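Long-range contacts in carboxylase (Deinococcus radiodurans, PDB 5H80), which probably catalyses the ATP-dependent carboxylation of biotin, this domain being the biotin carboxylase part of a single-chain bacterial carboxylase: residues A[61-66]-A[87-92]; A[116-121]-A[138-143]; A[251-256]-A[330-335]; A[389-394]-A[451-456]. All blocks are in the same frame, centred on the assembly; numbering follows the deposited sequence.

Interaction 1: residues A[61-66]-A[87-92]; sequences VYAPDD and AAYLDG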
loop_
_atom_site.group_PDB
_atom_site.type_symbol
_atom_site.label_atom_id
_atom_site.label_comp_id
_atom_site.label_asym_id
_atom_site.label_seq_id
_atom_site.Cartn_x
_atom_site.Cartn_y
_atom_site.Cartn_z
ATOM N N VAL A 61 14.335 6.845 -21.493
ATOM C CA VAL A 61 15.115 7.882 -22.144
ATOM C C VAL A 61 15.288 8.998 -21.088
ATOM O O VAL A 61 14.418 9.252 -20.181
ATOM C CB VAL A 61 14.489 8.427 -23.465
ATOM C CG1 VAL A 61 14.521 7.399 -24.616
ATOM C CG2 VAL A 61 13.049 8.976 -23.263
ATOM N N TYR A 62 16.374 9.728 -21.177
ATOM C CA TYR A 62 16.644 10.833 -20.323
ATOM C C TYR A 62 17.441 11.949 -20.984
ATOM O O TYR A 62 18.269 11.686 -21.891
ATOM C CB TYR A 62 17.364 10.440 -18.980
ATOM C CG TYR A 62 18.695 9.775 -19.188
ATOM C CD1 TYR A 62 19.846 10.483 -18.936
ATOM C CD2 TYR A 62 18.854 8.439 -19.717
ATOM C CE1 TYR A 62 21.087 9.967 -19.220
ATOM C CE2 TYR A 62 20.156 7.873 -19.933
ATOM C CZ TYR A 62 21.241 8.667 -19.650
ATOM O OH TYR A 62 22.503 8.221 -19.881
ATOM N N ALA A 63 17.132 13.147 -20.579
ATOM C CA ALA A 63 17.930 14.336 -20.901
ATOM C C ALA A 63 18.960 14.498 -19.816
ATOM O O ALA A 63 18.721 14.106 -18.654
ATOM C CB ALA A 63 17.018 15.543 -20.936
ATOM N N PRO A 64 20.184 15.038 -20.131
ATOM C CA PRO A 64 21.124 15.173 -19.048
ATOM C C PRO A 64 20.762 15.896 -17.722
ATOM O O PRO A 64 21.155 15.472 -16.615
ATOM C CB PRO A 64 22.376 15.858 -19.746
ATOM C CG PRO A 64 22.151 15.692 -21.220
ATOM C CD PRO A 64 20.656 15.699 -21.379
ATOM N N ASP A 65 19.963 16.926 -17.771
ATOM C CA ASP A 65 19.469 17.635 -16.578
ATOM C C ASP A 65 18.439 16.831 -15.774
ATOM O O ASP A 65 18.058 17.268 -14.767
ATOM C CB ASP A 65 18.858 18.948 -16.896
ATOM C CG ASP A 65 17.518 18.848 -17.594
ATOM O OD1 ASP A 65 17.099 17.788 -18.106
ATOM O OD2 ASP A 65 16.934 19.956 -17.781
ATOM N N ASP A 66 18.106 15.650 -16.272
ATOM C CA ASP A 66 17.182 14.718 -15.655
ATOM C C ASP A 66 17.913 13.495 -15.215
ATOM O O ASP A 66 17.290 12.478 -14.903
ATOM C CB ASP A 66 16.065 14.392 -16.663
ATOM C CG ASP A 66 14.688 14.183 -16.004
ATOM O OD1 ASP A 66 14.533 14.559 -14.807
ATOM O OD2 ASP A 66 13.817 13.705 -16.742
ATOM N N ALA A 87 11.798 19.812 -24.336
ATOM C CA ALA A 87 12.021 19.567 -25.791
ATOM C C ALA A 87 12.601 18.188 -26.220
ATOM O O ALA A 87 12.243 17.672 -27.245
ATOM C CB ALA A 87 12.954 20.643 -26.366
ATOM N N ALA A 88 13.564 17.694 -25.478
ATOM C CA ALA A 88 14.240 16.434 -25.786
ATOM C C ALA A 88 13.240 15.281 -25.752
ATOM O O ALA A 88 13.343 14.346 -26.587
ATOM C CB ALA A 88 15.332 16.164 -24.759
ATOM N N TYR A 89 12.335 15.328 -24.758
ATOM C CA TYR A 89 11.253 14.289 -24.595
ATOM C C TYR A 89 10.078 14.445 -25.571
ATOM O O TYR A 89 9.363 13.480 -25.817
ATOM C CB TYR A 89 10.757 14.268 -23.135
ATOM C CG TYR A 89 11.809 13.954 -22.058
ATOM C CD1 TYR A 89 11.990 12.650 -21.624
ATOM C CD2 TYR A 89 12.505 14.924 -21.424
ATOM C CE1 TYR A 89 12.952 12.373 -20.717
ATOM C CE2 TYR A 89 13.451 14.636 -20.447
ATOM C CZ TYR A 89 13.570 13.317 -20.038
ATOM O OH TYR A 89 14.486 12.967 -19.105
ATOM N N LEU A 90 9.988 15.593 -26.252
ATOM C CA LEU A 90 8.964 15.891 -27.229
ATOM C C LEU A 90 9.502 15.667 -28.686
ATOM O O LEU A 90 8.764 15.834 -29.682
ATOM C CB LEU A 90 8.521 17.356 -27.053
ATOM C CG LEU A 90 7.869 17.710 -25.722
ATOM C CD1 LEU A 90 7.806 19.225 -25.435
ATOM C CD2 LEU A 90 6.534 17.003 -25.693
ATOM N N ASP A 91 10.776 15.284 -28.837
ATOM C CA ASP A 91 11.257 15.073 -30.211
ATOM C C ASP A 91 10.812 13.691 -30.695
ATOM O O ASP A 91 11.481 12.716 -30.531
ATOM C CB ASP A 91 12.757 15.430 -30.319
ATOM C CG ASP A 91 13.304 15.288 -31.741
ATOM O OD1 ASP A 91 12.684 14.635 -32.629
ATOM O OD2 ASP A 91 14.452 15.753 -31.907
ATOM N N GLY A 92 9.637 13.664 -31.306
ATOM C CA GLY A 92 9.078 12.427 -31.810
ATOM C C GLY A 92 10.016 11.615 -32.665
ATOM O O GLY A 92 10.131 10.398 -32.458
#

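Interaction 2: residues A[116-121]-A[138-143]; sequences ENADFA and TLDLFG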
loop_
_atom_site.group_PDB
_atom_site.type_symbol
_atom_site.label_atom_id
_atom_site.label_comp_id
_atom_site.label_asym_id
_atom_site.label_seq_id
_atom_site.Cartn_x
_atom_site.Cartn_y
_atom_site.Cartn_z
ATOM N N GLU A 116 -1.160 12.606 -26.278
ATOM C CA GLU A 116 -2.347 12.928 -26.951
ATOM C C GLU A 116 -2.084 13.274 -28.374
ATOM O O GLU A 116 -2.995 13.601 -29.052
ATOM C CB GLU A 116 -2.988 14.137 -26.221
ATOM C CG GLU A 116 -3.452 13.752 -24.807
ATOM C CD GLU A 116 -4.329 14.828 -24.173
ATOM O OE1 GLU A 116 -4.642 15.888 -24.820
ATOM O OE2 GLU A 116 -4.743 14.608 -23.015
ATOM N N ASN A 117 -0.834 13.059 -28.815
ATOM C CA ASN A 117 -0.421 13.394 -30.188
ATOM C C ASN A 117 -0.687 12.277 -31.207
ATOM O O ASN A 117 0.051 11.257 -31.303
ATOM C CB ASN A 117 0.995 13.767 -30.152
ATOM C CG ASN A 117 1.447 14.449 -31.398
ATOM O OD1 ASN A 117 1.422 13.882 -32.461
ATOM N ND2 ASN A 117 1.754 15.728 -31.271
ATOM N N ALA A 118 -1.730 12.455 -31.992
ATOM C CA ALA A 118 -2.161 11.434 -32.905
ATOM C C ALA A 118 -1.102 11.105 -34.043
ATOM O O ALA A 118 -0.969 9.982 -34.550
ATOM C CB ALA A 118 -3.463 11.832 -33.514
ATOM N N ASP A 119 -0.433 12.138 -34.517
ATOM C CA ASP A 119 0.605 11.928 -35.541
ATOM C C ASP A 119 1.720 11.013 -35.024
ATOM O O ASP A 119 2.238 10.155 -35.745
ATOM C CB ASP A 119 1.296 13.248 -35.862
ATOM C CG ASP A 119 0.576 14.067 -36.905
ATOM O OD1 ASP A 119 -0.344 13.558 -37.547
ATOM O OD2 ASP A 119 1.003 15.231 -37.064
ATOM N N PHE A 120 2.038 11.222 -33.739
ATOM C CA PHE A 120 3.104 10.480 -33.118
ATOM C C PHE A 120 2.646 9.024 -33.029
ATOM O O PHE A 120 3.395 8.149 -33.476
ATOM C CB PHE A 120 3.589 11.097 -31.810
ATOM C CG PHE A 120 4.603 10.236 -31.087
ATOM C CD1 PHE A 120 5.880 10.019 -31.610
ATOM C CD2 PHE A 120 4.233 9.561 -29.915
ATOM C CE1 PHE A 120 6.778 9.202 -30.964
ATOM C CE2 PHE A 120 5.140 8.727 -29.261
ATOM C CZ PHE A 120 6.401 8.547 -29.778
ATOM N N ALA A 121 1.424 8.782 -32.554
ATOM C CA ALA A 121 0.851 7.448 -32.547
ATOM C C ALA A 121 0.904 6.750 -33.925
ATOM O O ALA A 121 1.312 5.654 -34.023
ATOM C CB ALA A 121 -0.551 7.440 -31.981
ATOM N N THR A 138 -9.197 8.204 -32.707
ATOM C CA THR A 138 -9.801 8.529 -31.392
ATOM C C THR A 138 -9.023 9.630 -30.713
ATOM O O THR A 138 -9.622 10.457 -30.045
ATOM C CB THR A 138 -9.823 7.255 -30.521
ATOM O OG1 THR A 138 -10.664 6.286 -31.093
ATOM C CG2 THR A 138 -10.398 7.599 -29.065
ATOM N N LEU A 139 -7.657 9.635 -30.792
ATOM C CA LEU A 139 -6.821 10.710 -30.287
ATOM C C LEU A 139 -7.217 12.072 -30.963
ATOM O O LEU A 139 -7.270 13.177 -30.342
ATOM C CB LEU A 139 -5.305 10.433 -30.499
ATOM C CG LEU A 139 -4.651 9.176 -29.813
ATOM C CD1 LEU A 139 -3.156 9.127 -30.006
ATOM C CD2 LEU A 139 -4.931 9.203 -28.316
ATOM N N ASP A 140 -7.452 11.963 -32.259
ATOM C CA ASP A 140 -7.802 13.192 -33.048
ATOM C C ASP A 140 -9.127 13.731 -32.602
ATOM O O ASP A 140 -9.297 14.939 -32.387
ATOM C CB ASP A 140 -7.872 12.927 -34.558
ATOM C CG ASP A 140 -6.508 13.055 -35.248
ATOM O OD1 ASP A 140 -5.643 13.858 -34.786
ATOM O OD2 ASP A 140 -6.330 12.326 -36.244
ATOM N N LEU A 141 -10.072 12.834 -32.460
ATOM C CA LEU A 141 -11.386 13.174 -31.958
ATOM C C LEU A 141 -11.391 13.775 -30.539
ATOM O O LEU A 141 -11.876 14.884 -30.344
ATOM C CB LEU A 141 -12.272 11.983 -32.060
ATOM C CG LEU A 141 -13.830 12.247 -32.201
ATOM C CD1 LEU A 141 -14.617 10.977 -32.519
ATOM C CD2 LEU A 141 -14.420 12.945 -30.967
ATOM N N PHE A 142 -10.842 13.076 -29.532
ATOM C CA PHE A 142 -10.924 13.585 -28.197
ATOM C C PHE A 142 -10.033 14.750 -27.956
ATOM O O PHE A 142 -10.182 15.393 -26.960
ATOM C CB PHE A 142 -10.755 12.436 -27.147
ATOM C CG PHE A 142 -11.866 11.388 -27.160
ATOM C CD1 PHE A 142 -13.187 11.702 -27.430
ATOM C CD2 PHE A 142 -11.616 10.113 -26.691
ATOM C CE1 PHE A 142 -14.191 10.729 -27.389
ATOM C CE2 PHE A 142 -12.617 9.144 -26.649
ATOM C CZ PHE A 142 -13.895 9.450 -26.988
ATOM N N GLY A 143 -9.088 15.037 -28.895
ATOM C CA GLY A 143 -8.294 16.199 -28.824
ATOM C C GLY A 143 -8.910 17.412 -29.510
ATOM O O GLY A 143 -8.393 18.505 -29.398
HETATM O O HOH W 1 -6.001 13.635 -28.268
HETATM O O HOH W 2 -7.055 14.840 -25.962
#

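Interaction 3: residues A[251-256]-A[330-335]; sequences HLWERD and EWCGTD. With EDO (1,2-ethanediol), chain G.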
loop_
_atom_site.group_PDB
_atom_site.type_symbol
_atom_site.label_atom_id
_atom_site.label_comp_id
_atom_site.label_asym_id
_atom_site.label_seq_id
_atom_site.Cartn_x
_atom_site.Cartn_y
_atom_site.Cartn_z
ATOM N N HIS A 251 -15.615 0.307 -16.568
ATOM C CA HIS A 251 -15.340 1.426 -15.743
ATOM C C HIS A 251 -14.753 0.969 -14.393
ATOM O O HIS A 251 -14.960 -0.159 -13.948
ATOM C CB HIS A 251 -16.497 2.346 -15.557
ATOM C CG HIS A 251 -17.577 1.793 -14.645
ATOM N ND1 HIS A 251 -17.546 1.875 -13.281
ATOM C CD2 HIS A 251 -18.667 1.041 -14.937
ATOM C CE1 HIS A 251 -18.643 1.292 -12.769
ATOM N NE2 HIS A 251 -19.261 0.714 -13.749
ATOM N N LEU A 252 -13.999 1.852 -13.823
ATOM C CA LEU A 252 -13.505 1.787 -12.383
ATOM C C LEU A 252 -14.115 2.943 -11.544
ATOM O O LEU A 252 -13.400 3.582 -10.737
ATOM C CB LEU A 252 -11.982 1.663 -12.249
ATOM C CG LEU A 252 -11.304 0.366 -12.616
ATOM C CD1 LEU A 252 -11.942 -0.831 -11.880
ATOM C CD2 LEU A 252 -11.353 0.260 -14.077
ATOM N N TRP A 253 -15.406 3.296 -11.776
ATOM C CA TRP A 253 -16.110 4.307 -11.046
ATOM C C TRP A 253 -15.452 5.688 -11.213
ATOM O O TRP A 253 -14.798 5.941 -12.232
ATOM C CB TRP A 253 -16.302 3.900 -9.512
ATOM C CG TRP A 253 -17.120 2.589 -9.445
ATOM C CD1 TRP A 253 -18.472 2.445 -9.416
ATOM C CD2 TRP A 253 -16.571 1.286 -9.269
ATOM N NE1 TRP A 253 -18.797 1.124 -9.284
ATOM C CE2 TRP A 253 -17.657 0.382 -9.216
ATOM C CE3 TRP A 253 -15.229 0.785 -9.214
ATOM C CZ2 TRP A 253 -17.458 -1.014 -9.032
ATOM C CZ3 TRP A 253 -15.052 -0.646 -9.081
ATOM C CH2 TRP A 253 -16.136 -1.458 -8.930
ATOM N N GLU A 254 -15.516 6.515 -10.191
ATOM C CA GLU A 254 -15.192 7.900 -10.269
ATOM C C GLU A 254 -14.069 8.375 -9.415
ATOM O O GLU A 254 -13.724 7.785 -8.361
ATOM C CB GLU A 254 -16.418 8.773 -10.045
ATOM C CG GLU A 254 -16.881 9.151 -8.655
ATOM C CD GLU A 254 -17.356 7.978 -7.774
ATOM O OE1 GLU A 254 -17.624 6.908 -8.344
ATOM O OE2 GLU A 254 -17.467 8.268 -6.583
ATOM N N ARG A 255 -13.647 9.621 -9.677
ATOM C CA ARG A 255 -12.716 10.391 -8.811
ATOM C C ARG A 255 -13.157 11.827 -8.779
ATOM O O ARG A 255 -13.806 12.289 -9.764
ATOM C CB ARG A 255 -11.284 10.403 -9.366
ATOM C CG ARG A 255 -10.497 9.150 -9.387
ATOM C CD ARG A 255 -9.144 9.213 -10.093
ATOM N NE ARG A 255 -9.186 9.454 -11.534
ATOM C CZ ARG A 255 -9.021 8.541 -12.466
ATOM N NH1 ARG A 255 -8.822 7.233 -12.184
ATOM N NH2 ARG A 255 -9.028 8.918 -13.711
ATOM N N ASP A 256 -12.909 12.495 -7.646
ATOM C CA ASP A 256 -13.264 13.889 -7.478
ATOM C C ASP A 256 -12.004 14.654 -7.259
ATOM O O ASP A 256 -11.270 14.427 -6.284
ATOM C CB ASP A 256 -14.216 14.085 -6.386
ATOM C CG ASP A 256 -14.788 15.513 -6.258
ATOM O OD1 ASP A 256 -14.010 16.465 -6.087
ATOM O OD2 ASP A 256 -16.050 15.542 -6.280
ATOM N N GLU A 330 -5.803 2.226 -5.522
ATOM C CA GLU A 330 -5.787 1.814 -4.111
ATOM C C GLU A 330 -7.234 1.608 -3.581
ATOM O O GLU A 330 -7.475 0.655 -2.749
ATOM C CB GLU A 330 -4.975 2.822 -3.311
ATOM C CG GLU A 330 -3.461 2.947 -3.560
ATOM C CD GLU A 330 -2.803 1.690 -3.525
ATOM O OE1 GLU A 330 -2.961 0.965 -2.492
ATOM O OE2 GLU A 330 -2.234 1.293 -4.512
ATOM N N TRP A 331 -8.170 2.491 -3.932
ATOM C CA TRP A 331 -9.573 2.264 -3.623
ATOM C C TRP A 331 -10.092 0.913 -4.165
ATOM O O TRP A 331 -10.725 0.130 -3.393
ATOM C CB TRP A 331 -10.442 3.440 -4.106
ATOM C CG TRP A 331 -11.884 3.307 -3.814
ATOM C CD1 TRP A 331 -12.494 2.766 -2.648
ATOM C CD2 TRP A 331 -12.913 3.676 -4.663
ATOM N NE1 TRP A 331 -13.841 2.840 -2.759
ATOM C CE2 TRP A 331 -14.142 3.444 -3.975
ATOM C CE3 TRP A 331 -12.956 4.327 -5.936
ATOM C CZ2 TRP A 331 -15.368 3.778 -4.513
ATOM C CZ3 TRP A 331 -14.160 4.581 -6.487
ATOM C CH2 TRP A 331 -15.408 4.305 -5.779
ATOM N N CYS A 332 -9.895 0.622 -5.460
ATOM C CA CYS A 332 -10.500 -0.503 -6.163
ATOM C C CYS A 332 -9.678 -1.796 -5.975
ATOM O O CYS A 332 -10.177 -2.881 -6.243
ATOM C CB CYS A 332 -10.683 -0.201 -7.641
ATOM S SG CYS A 332 -11.904 1.121 -7.988
ATOM N N GLY A 333 -8.396 -1.696 -5.577
ATOM C CA GLY A 333 -7.455 -2.820 -5.572
ATOM C C GLY A 333 -7.229 -3.375 -6.941
ATOM O O GLY A 333 -7.692 -4.493 -7.262
ATOM N N THR A 334 -6.695 -2.509 -7.835
ATOM C CA THR A 334 -6.500 -2.892 -9.203
ATOM C C THR A 334 -5.195 -2.180 -9.620
ATOM O O THR A 334 -4.940 -1.046 -9.152
ATOM C CB THR A 334 -7.715 -2.453 -10.100
ATOM O OG1 THR A 334 -7.681 -3.095 -11.340
ATOM C CG2 THR A 334 -7.816 -1.000 -10.499
ATOM N N ASP A 335 -4.459 -2.819 -10.496
ATOM C CA ASP A 335 -3.309 -2.210 -11.195
ATOM C C ASP A 335 -3.747 -1.729 -12.641
ATOM O O ASP A 335 -3.901 -2.599 -13.609
ATOM C CB ASP A 335 -2.225 -3.208 -11.311
ATOM C CG ASP A 335 -0.893 -2.636 -11.801
ATOM O OD1 ASP A 335 -0.913 -1.649 -12.653
ATOM O OD2 ASP A 335 0.196 -3.094 -11.328
HETATM C C1 EDO G . -1.378 -0.974 -6.807
HETATM O O1 EDO G . -2.489 -1.030 -5.893
HETATM C C2 EDO G . -1.581 -1.712 -8.093
HETATM O O2 EDO G . -1.930 -3.035 -7.635
#

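Interaction 4: residues A[389-394]-A[451-456]; sequences GQVQTF and AGVSTN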
loop_
_atom_site.group_PDB
_atom_site.type_symbol
_atom_site.label_atom_id
_atom_site.label_comp_id
_atom_site.label_asym_id
_atom_site.label_seq_id
_atom_site.Cartn_x
_atom_site.Cartn_y
_atom_site.Cartn_z
ATOM N N GLY A 389 17.273 24.506 -5.565
ATOM C CA GLY A 389 17.976 23.815 -4.538
ATOM C C GLY A 389 18.144 22.393 -4.896
ATOM O O GLY A 389 17.525 21.895 -5.843
ATOM N N GLN A 390 19.007 21.745 -4.143
ATOM C CA GLN A 390 19.279 20.315 -4.296
ATOM C C GLN A 390 18.607 19.673 -3.105
ATOM O O GLN A 390 18.652 20.214 -2.008
ATOM C CB GLN A 390 20.779 20.078 -4.259
ATOM C CG GLN A 390 21.229 18.641 -4.015
ATOM C CD GLN A 390 22.711 18.602 -4.137
ATOM O OE1 GLN A 390 23.376 19.446 -3.526
ATOM N NE2 GLN A 390 23.235 17.721 -4.968
ATOM N N VAL A 391 17.951 18.540 -3.350
ATOM C CA VAL A 391 17.286 17.813 -2.326
ATOM C C VAL A 391 18.225 17.131 -1.362
ATOM O O VAL A 391 19.018 16.263 -1.739
ATOM C CB VAL A 391 16.294 16.823 -2.967
ATOM C CG1 VAL A 391 15.824 15.816 -1.941
ATOM C CG2 VAL A 391 15.172 17.658 -3.597
ATOM N N GLN A 392 18.161 17.558 -0.089
ATOM C CA GLN A 392 19.109 17.084 0.924
ATOM C C GLN A 392 18.670 15.989 1.838
ATOM O O GLN A 392 19.492 15.153 2.252
ATOM C CB GLN A 392 19.646 18.291 1.772
ATOM C CG GLN A 392 20.705 19.053 0.988
ATOM C CD GLN A 392 20.808 20.528 1.285
ATOM O OE1 GLN A 392 20.195 21.057 2.217
ATOM N NE2 GLN A 392 21.591 21.215 0.467
ATOM N N THR A 393 17.390 16.008 2.156
ATOM C CA THR A 393 16.747 15.024 2.955
ATOM C C THR A 393 15.409 14.805 2.230
ATOM O O THR A 393 14.748 15.765 1.764
ATOM C CB THR A 393 16.506 15.516 4.397
ATOM O OG1 THR A 393 17.758 15.941 4.941
ATOM C CG2 THR A 393 15.943 14.427 5.266
ATOM N N PHE A 394 15.109 13.546 2.084
ATOM C CA PHE A 394 13.882 13.132 1.390
ATOM C C PHE A 394 13.476 11.755 1.882
ATOM O O PHE A 394 14.071 10.781 1.512
ATOM C CB PHE A 394 14.135 13.131 -0.140
ATOM C CG PHE A 394 12.871 13.088 -0.950
ATOM C CD1 PHE A 394 12.116 14.246 -1.190
ATOM C CD2 PHE A 394 12.402 11.870 -1.455
ATOM C CE1 PHE A 394 10.965 14.203 -1.962
ATOM C CE2 PHE A 394 11.208 11.812 -2.209
ATOM C CZ PHE A 394 10.516 12.996 -2.476
ATOM N N ALA A 451 14.214 18.282 2.992
ATOM C CA ALA A 451 15.137 19.430 3.206
ATOM C C ALA A 451 15.923 19.764 1.923
ATOM O O ALA A 451 16.268 18.848 1.152
ATOM C CB ALA A 451 16.070 19.111 4.362
ATOM N N GLY A 452 16.162 21.072 1.720
ATOM C CA GLY A 452 16.982 21.627 0.610
ATOM C C GLY A 452 16.167 22.356 -0.450
ATOM O O GLY A 452 16.737 23.155 -1.146
ATOM N N VAL A 453 14.849 22.047 -0.615
ATOM C CA VAL A 453 13.949 22.783 -1.539
ATOM C C VAL A 453 12.656 23.166 -0.823
ATOM O O VAL A 453 12.315 22.525 0.171
ATOM C CB VAL A 453 13.588 21.898 -2.775
ATOM C CG1 VAL A 453 14.825 21.556 -3.518
ATOM C CG2 VAL A 453 12.872 20.594 -2.361
ATOM N N SER A 454 11.917 24.186 -1.294
ATOM C CA SER A 454 10.671 24.490 -0.620
ATOM C C SER A 454 9.564 23.626 -1.268
ATOM O O SER A 454 9.595 23.402 -2.490
ATOM C CB SER A 454 10.288 25.976 -0.658
ATOM O OG SER A 454 11.282 26.710 0.042
ATOM N N THR A 455 8.594 23.269 -0.448
ATOM C CA THR A 455 7.403 22.518 -0.847
ATOM C C THR A 455 6.040 23.113 -0.367
ATOM O O THR A 455 5.930 23.986 0.542
ATOM C CB THR A 455 7.457 21.021 -0.365
ATOM O OG1 THR A 455 7.052 20.892 1.007
ATOM C CG2 THR A 455 8.802 20.335 -0.615
ATOM N N ASN A 456 4.996 22.500 -0.920
ATOM C CA ASN A 456 3.620 22.705 -0.544
ATOM C C ASN A 456 3.144 21.863 0.677
ATOM O O ASN A 456 1.988 21.829 0.964
ATOM C CB ASN A 456 2.651 22.679 -1.745
ATOM C CG ASN A 456 2.412 21.289 -2.319
ATOM O OD1 ASN A 456 3.157 20.368 -1.982
ATOM N ND2 ASN A 456 1.461 21.146 -3.206
#

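Interaction 1: residues A[61-66]-A[87-92]
Tyr89 reaches Ala63 and Asp66 with a single phenol oxygen, and that atom makes both hydrogen bonds that join the segments. Ala63 N donates to Tyr89 OH over 3.0 Å, nearly straight at 163°. The same hydroxyl gives its proton to Asp66 OD2, 2.6 Å from Tyr89 OH, in a bond whose geometry is weak although the atoms lie close. The carboxylate stands almost upright to the ring, their planes 86° apart. Its other oxygen, OD1, has a stronger partner in the salt bridge to Arg40. This is the C-terminal end of a strand in the parallel sheet of the Rossmann-like N-terminal domain: strand 57-62 stops here, Tyr62 still bonding by its backbone to Val79 and Leu81, and a tight turn follows in which Asp66 N returns to Ala63 O at 2.9 Å. Tyr89 comes from the short, weakly bonded helical turn about 87-89; its CG, set beside the backbone N and anti to the carbonyl carbon (chi1 -59°), carries the ring across to the strand end. Val61 O, which accepts from His71 NE2, sits at the ring edge, 3.5 Å from Tyr89 CE1. Apolar contacts fill in around the ring: Ala63 CB lies 3.7 Å from Tyr89 CE2, and Val61 CG2 approaches Tyr89 CD1 at 4.2 Å. A phenylalanine here would probably leave the buried Ala63 N without this acceptor and Asp66 OD2 without the hydroxyl proton. Beside the ring, Ala63 CB also meets Ala88 CB at 4.2 Å.

Interaction 2: residues A[116-121]-A[138-143]
Leu139 puts its CG beside its own backbone N (chi1 -61°) and then runs straight on to CD1 (chi2 -174°), which carries that methyl across to Ala118 and Ala121. Asp140, turned the same way about its first bond (chi1 -86°), brings its carboxylate to Ala118 as well, so the alanine methyl meets two successive residues of one helix. Ala118 CB packs 3.8 Å from Leu139 CB, and Ala118 CB lies 3.2 Å from Asp140 OD1, a methyl set against a carboxylate oxygen. Farther along, Leu139 CD1 meets Ala121 CB at 3.7 Å. The two helices, 118-126 and 136-142, come on either side in sequence of strand 130-131, which closes one edge of the parallel sheet of the N-terminal, Rossmann-like domain. Phe131 of that strand touches both Ala121 and Leu139, so the pair rests on the sheet's last strand. Asn117 opens the first helix as its N-cap, with OD1 accepting from Phe120 N at 3.0 Å. Just ahead of it the contact turns to water. One water lies 3.1 Å from Glu116 O, within hydrogen-bonding distance, and sits unusually close to Leu139 O, which makes that second bond doubtful as modelled; Leu139 O is already engaged by Gly143 N. A second water links Glu116 OE1 and Phe142 O only weakly. The charged groups have partners outside the two segments: Glu116 OE2 forms a salt bridge with Arg320, while the other oxygen of the Asp140 carboxylate, OD2, forms one with Arg122.

Interaction 3: residues A[251-256]-A[330-335]
Trp253 and Cys332 meet where an outermost strand of the ATP-grasp antiparallel sheet, 249-256, is covered by the end of helix 325-332. This is the tight half of the contact. Cys332 SG comes at the edge of the Trp253 indole, 3.6 Å from Trp253 CE3 and 75° off the normal of the six-membered ring. The same Cys332 SG also lies near Leu252 CB, at 4.3 Å. Trp331, whose CG is anti to its backbone N (chi1 -179°), stretches its six-membered ring across the strand: Trp331 CZ3 lies 3.8 Å from Trp253 CB and 3.7 Å from Glu254 O. The two indoles are turned 60° against each other and meet obliquely, forming neither a stack nor an edge-to-face pair. Polar groups in this part look elsewhere, Glu254 to Arg280 and the backbone of Ala272, Trp253 NE1 to Ala361. The other half is slacker. Thr334 reaches the strand through CG2, 4.3 Å from Leu252 CG, and beyond it Glu330 turns from the strand altogether. There an ethanediol, probably from the crystallisation liquor, donates through its O1 to Glu330 OE2 at 2.7 Å and also bonds to Arg430 of the second subunit; the same Glu330 oxygen forms a salt bridge with Arg403. With an alanine in place of Glu330, Arg403 would probably lose its anionic mate and the diol its acceptor. Back on the tight side, His251 ND1 accepts from Trp253 N at 3.0 Å in the imidazole plane, and His251 CE1 lies 3.4 Å above one face of the Trp253 ring, toward its rim.

Interaction 4: residues A[389-394]-A[451-456]
A classic beta bulge joins the two segments: Gln392 and Thr393 both face Ala451, and Ala451 O receives both of their amides. Gln392 N comes to Ala451 O at 2.6 Å and Thr393 N at 3.2 Å. Both donors arrive from one face of the carbonyl plane, tilted 26° and 33° out of it. In return Ala451 N donates to Thr393 O over 2.9 Å, completing an antiparallel hydrogen-bonded pair. Thr393 and Ala451 point to the same face of this little sheet, where Thr393 CB packs 3.6 Å from Ala451 CB. The pairing belongs to the two-stranded sheet 393-395/449-451 of the biotin carboxylase C-terminal domain, and the bulge marks where the strands give way to loops. Beyond it the chains stay close with lighter contacts. Gly452, at a positive phi of 109°, brings its CA to 3.4 Å from Gln390 O in a CA-H...O contact, an approach that a side chain there would block. Val453 next turns its branches to Gly389 and Val391. Its CG1 lies 3.6 Å from Gly389 O and 3.9 Å from Val391 CG2, a methyl placed beside the backbone N of Val391. Val391 is itself held by backbone bonds to Gly411 and Leu412, while Gln390 NE2 bonds Gly411 O.

In the fold
Interactions 1 and 2 belong to the same parallel-sheet domain and touch where Gly92 O packs on Phe120 CE1, at 3.9 Å. Interaction 1 is buried and turns on one hydroxyl serving a strand end, whereas interaction 2, only partly buried, joins two helices through alanine and leucine side chains, a carboxylate and water. Interaction 3 is also buried but lies on the opposite side of the chain's centre from interaction 1, in the ATP-binding part; there aromatic rings and sulfur replace polar bonding. Interaction 4 is a surface contact, held chiefly by backbone hydrogen bonds in the C-terminal domain. Its centre is about 37 Å from that of interaction 2, across the molecule.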